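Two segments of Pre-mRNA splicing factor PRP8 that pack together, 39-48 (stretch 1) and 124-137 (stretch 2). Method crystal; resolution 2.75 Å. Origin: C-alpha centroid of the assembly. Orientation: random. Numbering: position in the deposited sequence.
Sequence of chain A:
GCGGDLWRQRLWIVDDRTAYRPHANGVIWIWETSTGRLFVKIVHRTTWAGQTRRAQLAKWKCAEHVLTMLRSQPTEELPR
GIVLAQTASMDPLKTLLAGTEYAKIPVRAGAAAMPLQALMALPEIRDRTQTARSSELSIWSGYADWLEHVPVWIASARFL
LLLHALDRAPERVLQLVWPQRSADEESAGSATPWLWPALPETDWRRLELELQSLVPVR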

# COMPACT_ATOMS: atom_id res chain seq x y z
N PHE A 39 2.79 3.68 -2.83
CA PHE A 39 3.95 4.16 -2.08
C PHE A 39 4.49 3.03 -1.22
O PHE A 39 3.89 2.67 -0.20
CB PHE A 39 3.57 5.33 -1.17
CG PHE A 39 2.92 6.46 -1.88
CD1 PHE A 39 3.68 7.43 -2.49
CD2 PHE A 39 1.55 6.55 -1.95
CE1 PHE A 39 3.07 8.50 -3.12
CE2 PHE A 39 0.93 7.60 -2.59
CZ PHE A 39 1.69 8.57 -3.18
N VAL A 40 5.65 2.50 -1.60
CA VAL A 40 6.36 1.50 -0.82
C VAL A 40 7.42 2.24 -0.01
O VAL A 40 8.33 2.87 -0.57
CB VAL A 40 7.00 0.43 -1.71
CG1 VAL A 40 7.56 -0.68 -0.85
CG2 VAL A 40 5.98 -0.14 -2.66
N LYS A 41 7.28 2.20 1.31
CA LYS A 41 8.27 2.78 2.20
C LYS A 41 8.99 1.64 2.91
O LYS A 41 8.41 0.99 3.79
CB LYS A 41 7.60 3.74 3.18
CG LYS A 41 8.51 4.22 4.27
CD LYS A 41 9.55 5.23 3.77
CE LYS A 41 10.29 5.89 4.94
NZ LYS A 41 11.32 6.86 4.49
N ILE A 42 10.23 1.37 2.53
CA ILE A 42 11.01 0.30 3.16
C ILE A 42 11.50 0.79 4.52
O ILE A 42 12.14 1.84 4.61
CB ILE A 42 12.18 -0.14 2.26
CG1 ILE A 42 11.66 -0.47 0.85
CG2 ILE A 42 12.88 -1.31 2.87
CD1 ILE A 42 12.73 -0.73 -0.18
N VAL A 43 11.14 0.07 5.58
CA VAL A 43 11.55 0.37 6.96
C VAL A 43 12.79 -0.46 7.29
O VAL A 43 12.72 -1.69 7.42
CB VAL A 43 10.42 0.08 7.96
CG1 VAL A 43 10.89 0.29 9.39
CG2 VAL A 43 9.20 0.95 7.65
N HIS A 44 13.94 0.19 7.43
CA HIS A 44 15.18 -0.55 7.62
C HIS A 44 15.25 -1.20 8.99
O HIS A 44 14.66 -0.73 9.96
CB HIS A 44 16.38 0.37 7.43
CG HIS A 44 17.59 -0.35 6.97
ND1 HIS A 44 18.55 -0.84 7.83
CD2 HIS A 44 17.99 -0.71 5.72
CE1 HIS A 44 19.49 -1.45 7.14
NE2 HIS A 44 19.18 -1.38 5.86
N ARG A 45 16.03 -2.29 9.08
CA ARG A 45 16.14 -3.01 10.33
C ARG A 45 16.74 -2.18 11.45
O ARG A 45 16.43 -2.43 12.62
CB ARG A 45 17.04 -4.24 10.19
CG ARG A 45 16.46 -5.46 9.56
CD ARG A 45 17.61 -6.33 9.11
NE ARG A 45 18.34 -5.57 8.11
CZ ARG A 45 19.41 -6.00 7.44
NH1 ARG A 45 19.91 -7.21 7.67
NH2 ARG A 45 19.97 -5.19 6.55
N THR A 46 17.56 -1.16 11.14
CA THR A 46 18.19 -0.42 12.23
C THR A 46 17.14 0.27 13.08
O THR A 46 17.39 0.54 14.26
CB THR A 46 19.22 0.59 11.71
OG1 THR A 46 18.57 1.59 10.91
CG2 THR A 46 20.29 -0.12 10.87
N THR A 47 15.97 0.55 12.49
CA THR A 47 14.84 1.09 13.23
C THR A 47 14.63 0.32 14.53
O THR A 47 14.53 0.92 15.61
CB THR A 47 13.58 1.01 12.36
OG1 THR A 47 13.80 1.69 11.12
CG2 THR A 47 12.37 1.60 13.05
N TRP A 48 14.66 -1.00 14.46
CA TRP A 48 14.29 -1.81 15.61
C TRP A 48 15.46 -2.14 16.53
O TRP A 48 15.22 -2.66 17.63
CB TRP A 48 13.63 -3.11 15.13
CG TRP A 48 12.60 -2.87 14.13
CD1 TRP A 48 12.66 -3.15 12.80
CD2 TRP A 48 11.32 -2.28 14.36
NE1 TRP A 48 11.49 -2.77 12.18
CE2 TRP A 48 10.66 -2.23 13.13
CE3 TRP A 48 10.68 -1.79 15.50
CZ2 TRP A 48 9.38 -1.72 12.99
CZ3 TRP A 48 9.43 -1.29 15.37
CH2 TRP A 48 8.78 -1.25 14.13
N GLU A 124 9.72 -8.64 -7.16
CA GLU A 124 10.41 -7.38 -7.42
C GLU A 124 10.48 -6.54 -6.15
O GLU A 124 11.52 -5.95 -5.84
CB GLU A 124 9.68 -6.64 -8.54
CG GLU A 124 10.52 -5.94 -9.59
CD GLU A 124 9.97 -6.20 -10.98
OE1 GLU A 124 8.84 -5.69 -11.29
OE2 GLU A 124 10.66 -6.88 -11.78
N ILE A 125 9.37 -6.48 -5.40
CA ILE A 125 9.30 -5.70 -4.16
C ILE A 125 10.13 -6.35 -3.06
O ILE A 125 10.86 -5.67 -2.33
CB ILE A 125 7.84 -5.56 -3.69
CG1 ILE A 125 6.96 -4.89 -4.73
CG2 ILE A 125 7.80 -4.81 -2.37
CD1 ILE A 125 7.43 -3.55 -5.14
N ARG A 126 9.95 -7.65 -2.87
CA ARG A 126 10.72 -8.35 -1.86
C ARG A 126 12.22 -8.16 -2.09
O ARG A 126 12.98 -7.87 -1.15
CB ARG A 126 10.30 -9.81 -1.85
CG ARG A 126 10.94 -10.66 -0.82
CD ARG A 126 10.66 -12.12 -1.15
NE ARG A 126 11.06 -12.44 -2.53
CZ ARG A 126 10.85 -13.60 -3.12
NH1 ARG A 126 10.25 -14.60 -2.47
NH2 ARG A 126 11.25 -13.78 -4.37
N ASP A 127 12.65 -8.26 -3.35
CA ASP A 127 14.06 -8.14 -3.70
C ASP A 127 14.57 -6.71 -3.55
O ASP A 127 15.70 -6.51 -3.07
CB ASP A 127 14.27 -8.63 -5.13
CG ASP A 127 14.19 -10.14 -5.23
OD1 ASP A 127 14.19 -10.80 -4.16
OD2 ASP A 127 14.12 -10.68 -6.37
N ARG A 128 13.78 -5.71 -3.94
CA ARG A 128 14.22 -4.35 -3.68
C ARG A 128 14.25 -4.07 -2.19
O ARG A 128 15.08 -3.28 -1.72
CB ARG A 128 13.34 -3.34 -4.41
CG ARG A 128 13.80 -1.90 -4.28
CD ARG A 128 12.79 -0.98 -4.94
NE ARG A 128 13.23 0.40 -5.12
CZ ARG A 128 13.32 1.02 -6.30
NH1 ARG A 128 13.02 0.36 -7.42
NH2 ARG A 128 13.72 2.28 -6.36
N THR A 129 13.40 -4.76 -1.42
CA THR A 129 13.27 -4.47 0.00
C THR A 129 14.45 -5.00 0.80
O THR A 129 15.06 -4.26 1.58
CB THR A 129 11.98 -5.08 0.55
OG1 THR A 129 10.85 -4.44 -0.04
CG2 THR A 129 11.94 -4.95 2.07
N GLN A 130 14.79 -6.28 0.63
CA GLN A 130 15.86 -6.84 1.46
C GLN A 130 17.21 -6.20 1.18
O GLN A 130 17.98 -5.95 2.11
CB GLN A 130 15.94 -8.35 1.29
CG GLN A 130 14.80 -9.03 1.99
CD GLN A 130 14.88 -10.53 1.86
OE1 GLN A 130 15.94 -11.13 2.09
NE2 GLN A 130 13.75 -11.15 1.51
N THR A 131 17.49 -5.89 -0.08
CA THR A 131 18.77 -5.30 -0.44
C THR A 131 18.88 -3.82 -0.11
O THR A 131 19.93 -3.22 -0.36
CB THR A 131 19.01 -5.50 -1.95
OG1 THR A 131 17.81 -5.14 -2.67
CG2 THR A 131 19.42 -6.95 -2.27
N ALA A 132 17.82 -3.21 0.43
CA ALA A 132 17.86 -1.78 0.75
C ALA A 132 18.87 -1.49 1.86
O ALA A 132 19.04 -2.27 2.80
CB ALA A 132 16.47 -1.30 1.15
N ARG A 133 19.50 -0.32 1.76
CA ARG A 133 20.47 0.12 2.76
C ARG A 133 19.99 1.30 3.58
O ARG A 133 20.53 1.54 4.67
CB ARG A 133 21.80 0.49 2.08
CG ARG A 133 22.42 -0.67 1.29
CD ARG A 133 23.87 -0.42 0.86
NE ARG A 133 24.04 0.61 -0.15
CZ ARG A 133 24.04 0.39 -1.47
NH1 ARG A 133 23.86 -0.83 -1.94
NH2 ARG A 133 24.23 1.41 -2.30
N SER A 134 19.01 2.05 3.09
CA SER A 134 18.34 3.14 3.79
C SER A 134 16.86 2.81 3.89
O SER A 134 16.40 1.79 3.39
CB SER A 134 18.59 4.48 3.07
OG SER A 134 18.62 4.31 1.65
N SER A 135 16.08 3.69 4.54
CA SER A 135 14.63 3.48 4.62
C SER A 135 13.97 4.09 3.38
O SER A 135 13.32 5.14 3.42
CB SER A 135 14.07 4.04 5.93
OG SER A 135 14.29 3.14 7.02
N GLU A 136 14.13 3.38 2.27
CA GLU A 136 13.90 3.93 0.94
C GLU A 136 12.42 4.02 0.58
O GLU A 136 11.63 3.12 0.86
CB GLU A 136 14.65 3.07 -0.08
CG GLU A 136 16.16 3.23 0.07
CD GLU A 136 16.95 2.47 -0.97
OE1 GLU A 136 16.32 1.89 -1.89
OE2 GLU A 136 18.21 2.45 -0.83
N LEU A 137 12.06 5.13 -0.06
CA LEU A 137 10.73 5.30 -0.64
C LEU A 137 10.81 5.05 -2.14
O LEU A 137 11.69 5.58 -2.82
CB LEU A 137 10.19 6.70 -0.37
CG LEU A 137 8.91 7.03 -1.17
CD1 LEU A 137 7.68 6.33 -0.59
CD2 LEU A 137 8.68 8.53 -1.29

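A strand edge can recruit a distant piece of its own chain by combining a few hydrogen bonds, just one of them between the two backbones, with a hydrophobic plug, and these two segments of PRP8 illustrate the principle. The strand 39-43 meets a helix end and the loop that follows it, burying 696 Å² in all.

Stretch 2 begins as a helix whose axis passes 9.4 Å from that of the strand, at 38°. Its first contribution is apolar: Ile-125 CG2 lies 4.4 Å from Val-40 CG1, one buried beta-branched residue against another. One turn on, the aliphatic part of Arg-128 packs loosely, its CG 4.4 Å from Ile-42 CD1, while the residue as a whole remains exposed. Thr-129 is buried, and a polar side chain there needs a partner; its OG1 donates to Ile-125 O within the helix at 2.6 Å. That leaves its methyl free for the strand, with Thr-129 CG2 3.8 Å from Ile-42 CG2.

Ile-42 is the plug, the residue of stretch 1 most covered by the partner. With chi1 m and chi2 t, it extends CD1 to within 3.8 Å of Thr-129 CA, while CG2 sits 4.0 Å from Ala-132 CB. The small side chain of Ala-132, pointing toward the strand, fills this buried site as the chain leaves the helix. Its carbonyl has a second role: His-44 NE2 donates a weak hydrogen bond to Ala-132 O, 3.2 Å away at the ring edge. The CA-to-CB bond of Arg-133 points away from the strand, and Arg-133 O lies over one face of the same imidazole without a hydrogen bond to it.

At Ser-135 the contact becomes more polar. The backbone N of His-44 donates to Ser-135 OG at 3.0 Å, so a short hydroxyl side chain does what a backbone carbonyl might do in a regular sheet. The Ser-135 carbonyl is used as well: Lys-41 reaches across with its long side chain to place NZ 2.8 Å from Ser-135 O, a hydrogen bond that suits a partly exposed site.

Next, Ile-42 N donates to Glu-136 O at 2.8 Å and 163°, a nearly straight bond between the two backbones. The side chain of Glu-136 adds packing, its CB 4.3 Å from Ile-42 CD1. Leu-137 completes the join, forming an antiparallel, non-hydrogen-bonded bridge with Lys-41. Here Leu-137 CA approaches Val-40 O at 3.4 Å in a CA-H...O contact. The Leu-137 side chain lies on the same sheet face as that of Lys-41, and its CD1 comes within 4.3 Å of Phe-39 CB.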